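Local coordinates for peptidase C51 domain-containing protein (Streptococcus mutans, PDB 3L9A) that is of unknown function but is the C-terminal domain of a phage-associated CHAP-family protein that probably hydrolyses bacterial peptidoglycan, at residues Phe51-Gln54 / Glu60-Glu63; Gln72-Val75 / Gln79-Phe82. All coordinates share one frame; numbering follows the deposited sequence.

Contact 1. Residues Phe51-Gln54 / Glu60-Glu63; sequences FIKQ and EYVE
Lys53, near the end of helix 46-55, and Tyr61, at the start of strand 61-66, touch only through long side chains, because the two backbones stay well apart; the nearest CA atoms, those of Lys53 and Glu60, are 9.4 Å apart. The contact is small, with 79 Å² buried in all. The lysine chain leaves the helix on the side of the strand and is nearly extended until its third torsion. There it bends (chi3 -69°), and the bend brings the amino group round to the phenol oxygen. Lys53 NZ donates a hydrogen bond of 2.9 Å to Tyr61 OH. The amino group lies at the ring edge, near the ring plane, so this is not a cation-pi contact. The bond meets the hydroxyl at a CZ-OH...NZ angle of about 132°. The two side chains cross at about a right angle. Lys53 CE and CD come alongside the same oxygen, with Lys53 CE 3.4 Å and Lys53 CD 3.6 Å from Tyr61 OH. Tyr61 OH is gripped a second time, by a hydrogen bond with Glu49 OE2 from earlier in the same helix. The lysine and glutamate charges would probably have opposing effects on the ionisation of the phenol. The tyrosine ring stacks on Phe12 of strand 11-15, which helps to fix its plane. A bound sodium ion lies about 4 Å from the Tyr61 side chain. The contact lies at the surface, and Lys53 also touches a crystal neighbour. It is a polar bridge across a helix-to-strand connection, tying helix 46-55 to strand 61-66, one of the two outermost strands of the mixed sheet within this chain.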
ATOM      1  N   PHE A  51       5.575  15.772  12.028  0.70  5.89           N
ATOM      2  CA  PHE A  51       6.381  15.210  10.953  0.70  6.30           C
ATOM      3  C   PHE A  51       5.512  14.451   9.952  0.70  6.36           C
ATOM      4  O   PHE A  51       5.634  14.641   8.740  0.70  6.43           O
ATOM      5  CB  PHE A  51       7.442  14.280  11.542  0.70  6.83           C
ATOM      6  CG  PHE A  51       8.300  13.620  10.506  0.70  7.14           C
ATOM      7  CD1 PHE A  51       9.505  14.192  10.124  0.70  6.80           C
ATOM      8  CD2 PHE A  51       7.893  12.441   9.882  0.70  8.26           C
ATOM      9  CE1 PHE A  51      10.300  13.583   9.154  0.70  8.20           C
ATOM     10  CE2 PHE A  51       8.683  11.840   8.902  0.70  8.73           C
ATOM     11  CZ  PHE A  51       9.886  12.417   8.545  0.70  8.12           C
ATOM     12  N   ILE A  52       4.627  13.598  10.464  1.00  6.22           N
ATOM     13  CA  ILE A  52       3.742  12.818   9.616  1.00  6.18           C
ATOM     14  C   ILE A  52       2.948  13.744   8.700  1.00  5.94           C
ATOM     15  O   ILE A  52       2.789  13.444   7.521  1.00  6.17           O
ATOM     16  CB  ILE A  52       2.824  11.926  10.461  1.00  5.65           C
ATOM     17  CG1 ILE A  52       3.642  10.790  11.084  1.00  6.27           C
ATOM     18  CG2 ILE A  52       1.675  11.358   9.618  1.00  6.41           C
ATOM     19  CD1 ILE A  52       3.005  10.186  12.329  1.00  6.63           C
ATOM     20  N   LYS A  53       2.486  14.878   9.232  1.00  5.57           N
ATOM     21  CA  LYS A  53       1.696  15.799   8.426  1.00  5.85           C
ATOM     22  C   LYS A  53       2.528  16.559   7.394  1.00  5.94           C
ATOM     23  O   LYS A  53       1.967  17.105   6.451  1.00  6.49           O
ATOM     24  CB  LYS A  53       0.868  16.721   9.315  1.00  6.07           C
ATOM     25  CG  LYS A  53      -0.223  15.935  10.031  1.00  6.48           C
ATOM     26  CD  LYS A  53      -1.204  16.793  10.801  1.00  7.42           C
ATOM     27  CE  LYS A  53      -0.591  17.456  12.007  1.00  7.80           C
ATOM     28  NZ  LYS A  53      -1.687  18.126  12.786  1.00  8.58           N
ATOM     29  N   GLN A  54       3.853  16.597   7.552  1.00  6.11           N
ATOM     30  CA  GLN A  54       4.710  17.109   6.477  1.00  6.20           C
ATOM     31  C   GLN A  54       4.827  16.114   5.320  1.00  6.58           C
ATOM     32  O   GLN A  54       4.737  16.493   4.146  1.00  7.14           O
ATOM     33  CB  GLN A  54       6.112  17.435   6.989  1.00  6.08           C
ATOM     34  CG  GLN A  54       6.976  18.144   5.939  1.00  6.17           C
ATOM     35  CD  GLN A  54       8.337  18.528   6.464  1.00  5.76           C
ATOM     36  OE1 GLN A  54       8.496  18.824   7.644  1.00  6.64           O
ATOM     37  NE2 GLN A  54       9.325  18.550   5.583  1.00  6.34           N
ATOM     38  N   GLU A  60      -5.876  11.972   7.597  1.00  7.51           N
ATOM     39  CA  GLU A  60      -7.087  12.379   8.309  1.00  7.48           C
ATOM     40  C   GLU A  60      -7.115  11.898   9.755  1.00  6.64           C
ATOM     41  O   GLU A  60      -6.626  10.812  10.062  1.00  6.72           O
ATOM     42  CB  GLU A  60      -8.313  11.813   7.592  1.00  8.99           C
ATOM     43  CG  GLU A  60      -8.573  12.398   6.218  1.00 12.36           C
ATOM     44  CD  GLU A  60      -9.879  11.903   5.646  0.70 15.22           C
ATOM     45  OE1 GLU A  60      -9.915  10.756   5.149  0.50 15.92           O
ATOM     46  OE2 GLU A  60     -10.870  12.654   5.720  0.50 16.44           O
ATOM     47  N   TYR A  61      -7.711  12.712  10.629  1.00  6.71           N
ATOM     48  CA  TYR A  61      -8.068  12.286  11.980  1.00  6.55           C
ATOM     49  C   TYR A  61      -9.480  11.737  11.890  1.00  6.75           C
ATOM     50  O   TYR A  61     -10.459  12.488  11.953  1.00  8.31           O
ATOM     51  CB  TYR A  61      -8.020  13.460  12.958  1.00  7.03           C
ATOM     52  CG  TYR A  61      -6.639  14.032  13.177  1.00  6.29           C
ATOM     53  CD1 TYR A  61      -5.895  13.698  14.309  1.00  6.65           C
ATOM     54  CD2 TYR A  61      -6.078  14.922  12.257  1.00  7.32           C
ATOM     55  CE1 TYR A  61      -4.625  14.234  14.518  1.00  6.35           C
ATOM     56  CE2 TYR A  61      -4.808  15.455  12.452  1.00  7.74           C
ATOM     57  CZ  TYR A  61      -4.095  15.112  13.580  1.00  6.84           C
ATOM     58  OH  TYR A  61      -2.848  15.664  13.744  1.00  7.05           O
ATOM     59  N   VAL A  62      -9.596  10.428  11.723  1.00  6.18           N
ATOM     60  CA  VAL A  62     -10.902   9.868  11.359  1.00  6.70           C
ATOM     61  C   VAL A  62     -11.808   9.676  12.570  1.00  5.92           C
ATOM     62  O   VAL A  62     -13.017   9.514  12.411  1.00  6.36           O
ATOM     63  CB  VAL A  62     -10.768   8.539  10.593  1.00  7.41           C
ATOM     64  CG1 VAL A  62     -10.024   8.750   9.281  1.00  9.08           C
ATOM     65  CG2 VAL A  62     -10.081   7.485  11.440  1.00  8.23           C
ATOM     66  N   GLU A  63     -11.218   9.652  13.769  1.00  5.54           N
ATOM     67  CA  GLU A  63     -11.980   9.526  14.997  1.00  5.84           C
ATOM     68  C   GLU A  63     -11.189  10.201  16.100  1.00  5.62           C
ATOM     69  O   GLU A  63     -10.103   9.743  16.457  1.00  5.81           O
ATOM     70  CB  GLU A  63     -12.233   8.050  15.342  1.00  6.11           C
ATOM     71  CG  GLU A  63     -12.980   7.820  16.647  1.00  6.39           C
ATOM     72  CD  GLU A  63     -14.288   8.571  16.699  1.00  6.37           C
ATOM     73  OE1 GLU A  63     -14.360   9.595  17.410  1.00  7.14           O
ATOM     74  OE2 GLU A  63     -15.246   8.142  16.016  1.00  6.70           O
TER

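Contact 2. Residues Gln72-Val75 / Gln79-Phe82; sequences QRIV and QVKF
Ile74, Val75, Val80 and Phe82 form the apolar centre, where helix 68-78 meets the chain running into strand 81-83. The CG2 methyls of Ile74 and Val75 do most of the touching on the helix side. Ile74 CG2 lies 3.9 Å from Val80 CG2 and 3.9 Å from Phe82 CZ, so one methyl touches both the valine branch and the end of the ring. Ile74 and Phe82 cross at about a right angle. Val75 comes to the same ring further along, its CG2 methyl 3.8 Å from Phe82 CE2. Both methyls approach the ring obliquely. Phe82 has its CG beside the backbone N (chi1 -80°), and its CB already points toward the helix. The ring thus reaches both Ile74 and Val75. Phe21 of strand 19-21 meets Phe82 edge-to-face, and Ala41 of strand 40-43 touches both Val80 and Phe82. Further out, Val75 CG2 also packs on the backbone, 3.8 Å from Val80 O. The polar edge is made by the backbone. Gln79 N donates a 2.9 Å hydrogen bond to Val75 O. The bond is bent, with an N-H...O angle of 135°, and the donor sits above the carbonyl plane, 42° out of it. Gln79 is the first residue to leave helical geometry, and its phi is positive. Its CB points away from the helix segment, and in the conformer modelled here its NE2 is hydrogen-bonded to Gln38 OE1 of the third subunit. The whole is a helix C-terminus closed by a left-handed residue, with hydrophobic packing across the turn. It folds helix 68-78 back against strand 81-83, an outermost strand of the mixed sheet within this chain.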
ATOM      1  N   GLN A  72     -10.668  -1.950  18.634  1.00  5.28           N
ATOM      2  CA  GLN A  72     -10.918  -3.354  18.335  1.00  5.44           C
ATOM      3  C   GLN A  72     -11.410  -3.552  16.901  1.00  5.07           C
ATOM      4  O   GLN A  72     -11.042  -4.527  16.255  1.00  5.69           O
ATOM      5  CB  GLN A  72     -11.887  -3.964  19.355  1.00  6.02           C
ATOM      6  CG  GLN A  72     -12.144  -5.469  19.143  1.00  6.74           C
ATOM      7  CD  GLN A  72     -10.881  -6.310  19.262  1.00  7.33           C
ATOM      8  OE1 GLN A  72      -9.926  -5.918  19.933  1.00  8.87           O
ATOM      9  NE2 GLN A  72     -10.872  -7.477  18.619  1.00  8.86           N
ATOM     10  N   ARG A  73     -12.203  -2.612  16.386  1.00  5.21           N
ATOM     11  CA  ARG A  73     -12.577  -2.666  14.976  1.00  5.73           C
ATOM     12  C   ARG A  73     -11.351  -2.554  14.073  1.00  5.67           C
ATOM     13  O   ARG A  73     -11.279  -3.215  13.047  1.00  5.46           O
ATOM     14  CB  ARG A  73     -13.587  -1.575  14.644  1.00  6.37           C
ATOM     15  CG  ARG A  73     -14.972  -1.780  15.207  1.00  8.17           C
ATOM     16  CD  ARG A  73     -15.757  -2.833  14.418  1.00 10.57           C
ATOM     17  NE  ARG A  73     -17.125  -2.901  14.928  1.00 11.08           N
ATOM     18  CZ  ARG A  73     -17.757  -4.008  15.309  1.00  9.58           C
ATOM     19  NH1 ARG A  73     -17.184  -5.202  15.218  1.00  9.50           N
ATOM     20  NH2 ARG A  73     -19.000  -3.911  15.764  1.00 10.68           N
ATOM     21  N   ILE A  74     -10.394  -1.709  14.444  1.00  5.39           N
ATOM     22  CA  ILE A  74      -9.167  -1.588  13.673  1.00  5.85           C
ATOM     23  C   ILE A  74      -8.428  -2.940  13.647  1.00  5.69           C
ATOM     24  O   ILE A  74      -7.922  -3.363  12.603  1.00  6.03           O
ATOM     25  CB  ILE A  74      -8.270  -0.450  14.197  1.00  5.52           C
ATOM     26  CG1 ILE A  74      -8.984   0.900  14.053  1.00  6.40           C
ATOM     27  CG2 ILE A  74      -6.935  -0.456  13.451  1.00  6.29           C
ATOM     28  CD1 ILE A  74      -8.260   2.064  14.690  1.00  6.61           C
ATOM     29  N   VAL A  75      -8.367  -3.621  14.794  1.00  6.00           N
ATOM     30  CA  VAL A  75      -7.778  -4.955  14.857  1.00  6.32           C
ATOM     31  C   VAL A  75      -8.524  -5.931  13.931  1.00  5.94           C
ATOM     32  O   VAL A  75      -7.900  -6.656  13.143  1.00  6.40           O
ATOM     33  CB  VAL A  75      -7.737  -5.475  16.311  1.00  6.42           C
ATOM     34  CG1 VAL A  75      -7.320  -6.941  16.363  1.00  7.55           C
ATOM     35  CG2 VAL A  75      -6.805  -4.614  17.152  1.00  7.48           C
ATOM     36  N   GLN A  79      -6.086  -5.839  11.070  0.60  6.41           N
ATOM     37  CA  GLN A  79      -5.093  -6.777  11.604  0.60  6.66           C
ATOM     38  C   GLN A  79      -3.888  -6.033  12.200  0.60  6.57           C
ATOM     39  O   GLN A  79      -2.769  -6.536  12.209  0.60  6.50           O
ATOM     40  CB  GLN A  79      -4.660  -7.759  10.502  0.60  7.05           C
ATOM     41  CG  GLN A  79      -5.852  -8.410   9.791  0.60  7.26           C
ATOM     42  CD  GLN A  79      -5.425  -9.480   8.822  0.60  8.25           C
ATOM     43  OE1 GLN A  79      -5.447 -10.660   9.155  0.60  9.65           O
ATOM     44  NE2 GLN A  79      -5.015  -9.073   7.619  0.60  9.00           N
ATOM     45  N   VAL A  80      -4.148  -4.838  12.724  1.00  6.10           N
ATOM     46  CA  VAL A  80      -3.100  -3.949  13.211  1.00  6.28           C
ATOM     47  C   VAL A  80      -2.605  -4.380  14.588  1.00  6.10           C
ATOM     48  O   VAL A  80      -3.416  -4.687  15.468  1.00  6.88           O
ATOM     49  CB  VAL A  80      -3.631  -2.497  13.231  1.00  6.59           C
ATOM     50  CG1 VAL A  80      -2.756  -1.589  14.059  1.00  7.18           C
ATOM     51  CG2 VAL A  80      -3.755  -1.973  11.818  1.00  7.05           C
ATOM     52  N   LYS A  81      -1.281  -4.373  14.757  1.00  5.84           N
ATOM     53  CA  LYS A  81      -0.649  -4.529  16.060  1.00  6.89           C
ATOM     54  C   LYS A  81      -0.434  -3.149  16.677  1.00  6.34           C
ATOM     55  O   LYS A  81       0.274  -2.312  16.122  1.00  6.88           O
ATOM     56  CB  LYS A  81       0.699  -5.245  15.911  1.00  8.36           C
ATOM     57  CG  LYS A  81       1.424  -5.414  17.251  1.00 13.37           C
ATOM     58  CD  LYS A  81       2.907  -5.704  17.068  1.00 19.14           C
ATOM     59  CE  LYS A  81       3.698  -5.401  18.337  1.00 20.97           C
ATOM     60  NZ  LYS A  81       5.072  -4.902  18.029  1.00 22.66           N
ATOM     61  N   PHE A  82      -1.051  -2.927  17.831  1.00  6.07           N
ATOM     62  CA  PHE A  82      -0.937  -1.664  18.561  1.00  6.08           C
ATOM     63  C   PHE A  82       0.302  -1.629  19.446  1.00  5.85           C
ATOM     64  O   PHE A  82       0.659  -2.634  20.083  1.00  6.70           O
ATOM     65  CB  PHE A  82      -2.207  -1.421  19.386  1.00  6.34           C
ATOM     66  CG  PHE A  82      -3.343  -0.867  18.574  1.00  5.85           C
ATOM     67  CD1 PHE A  82      -3.625   0.494  18.604  1.00  6.25           C
ATOM     68  CD2 PHE A  82      -4.104  -1.688  17.749  1.00  7.05           C
ATOM     69  CE1 PHE A  82      -4.656   1.021  17.834  1.00  6.52           C
ATOM     70  CE2 PHE A  82      -5.131  -1.157  16.972  1.00  7.91           C
ATOM     71  CZ  PHE A  82      -5.403   0.199  17.017  1.00  7.31           C
TER

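Contact 1 closes before contact 2 opens, so the two follow one another along the chain. Strand 61-66, which holds one side of contact 1, leads directly into helix 68-78 of contact 2. The centres of the contacts are about 18 Å apart, on opposite sides of the chain's centre, and their nearest atoms are about 7 Å apart. They reach the two outermost strands of the same mixed sheet, 61-66 and 81-83. One is a polar surface bridge beside a sodium ion; the other is buried and mainly apolar. The assembly connects them: Phe51 of the third subunit, a residue within segment 51-54 there, packs on Ile74 of contact 2.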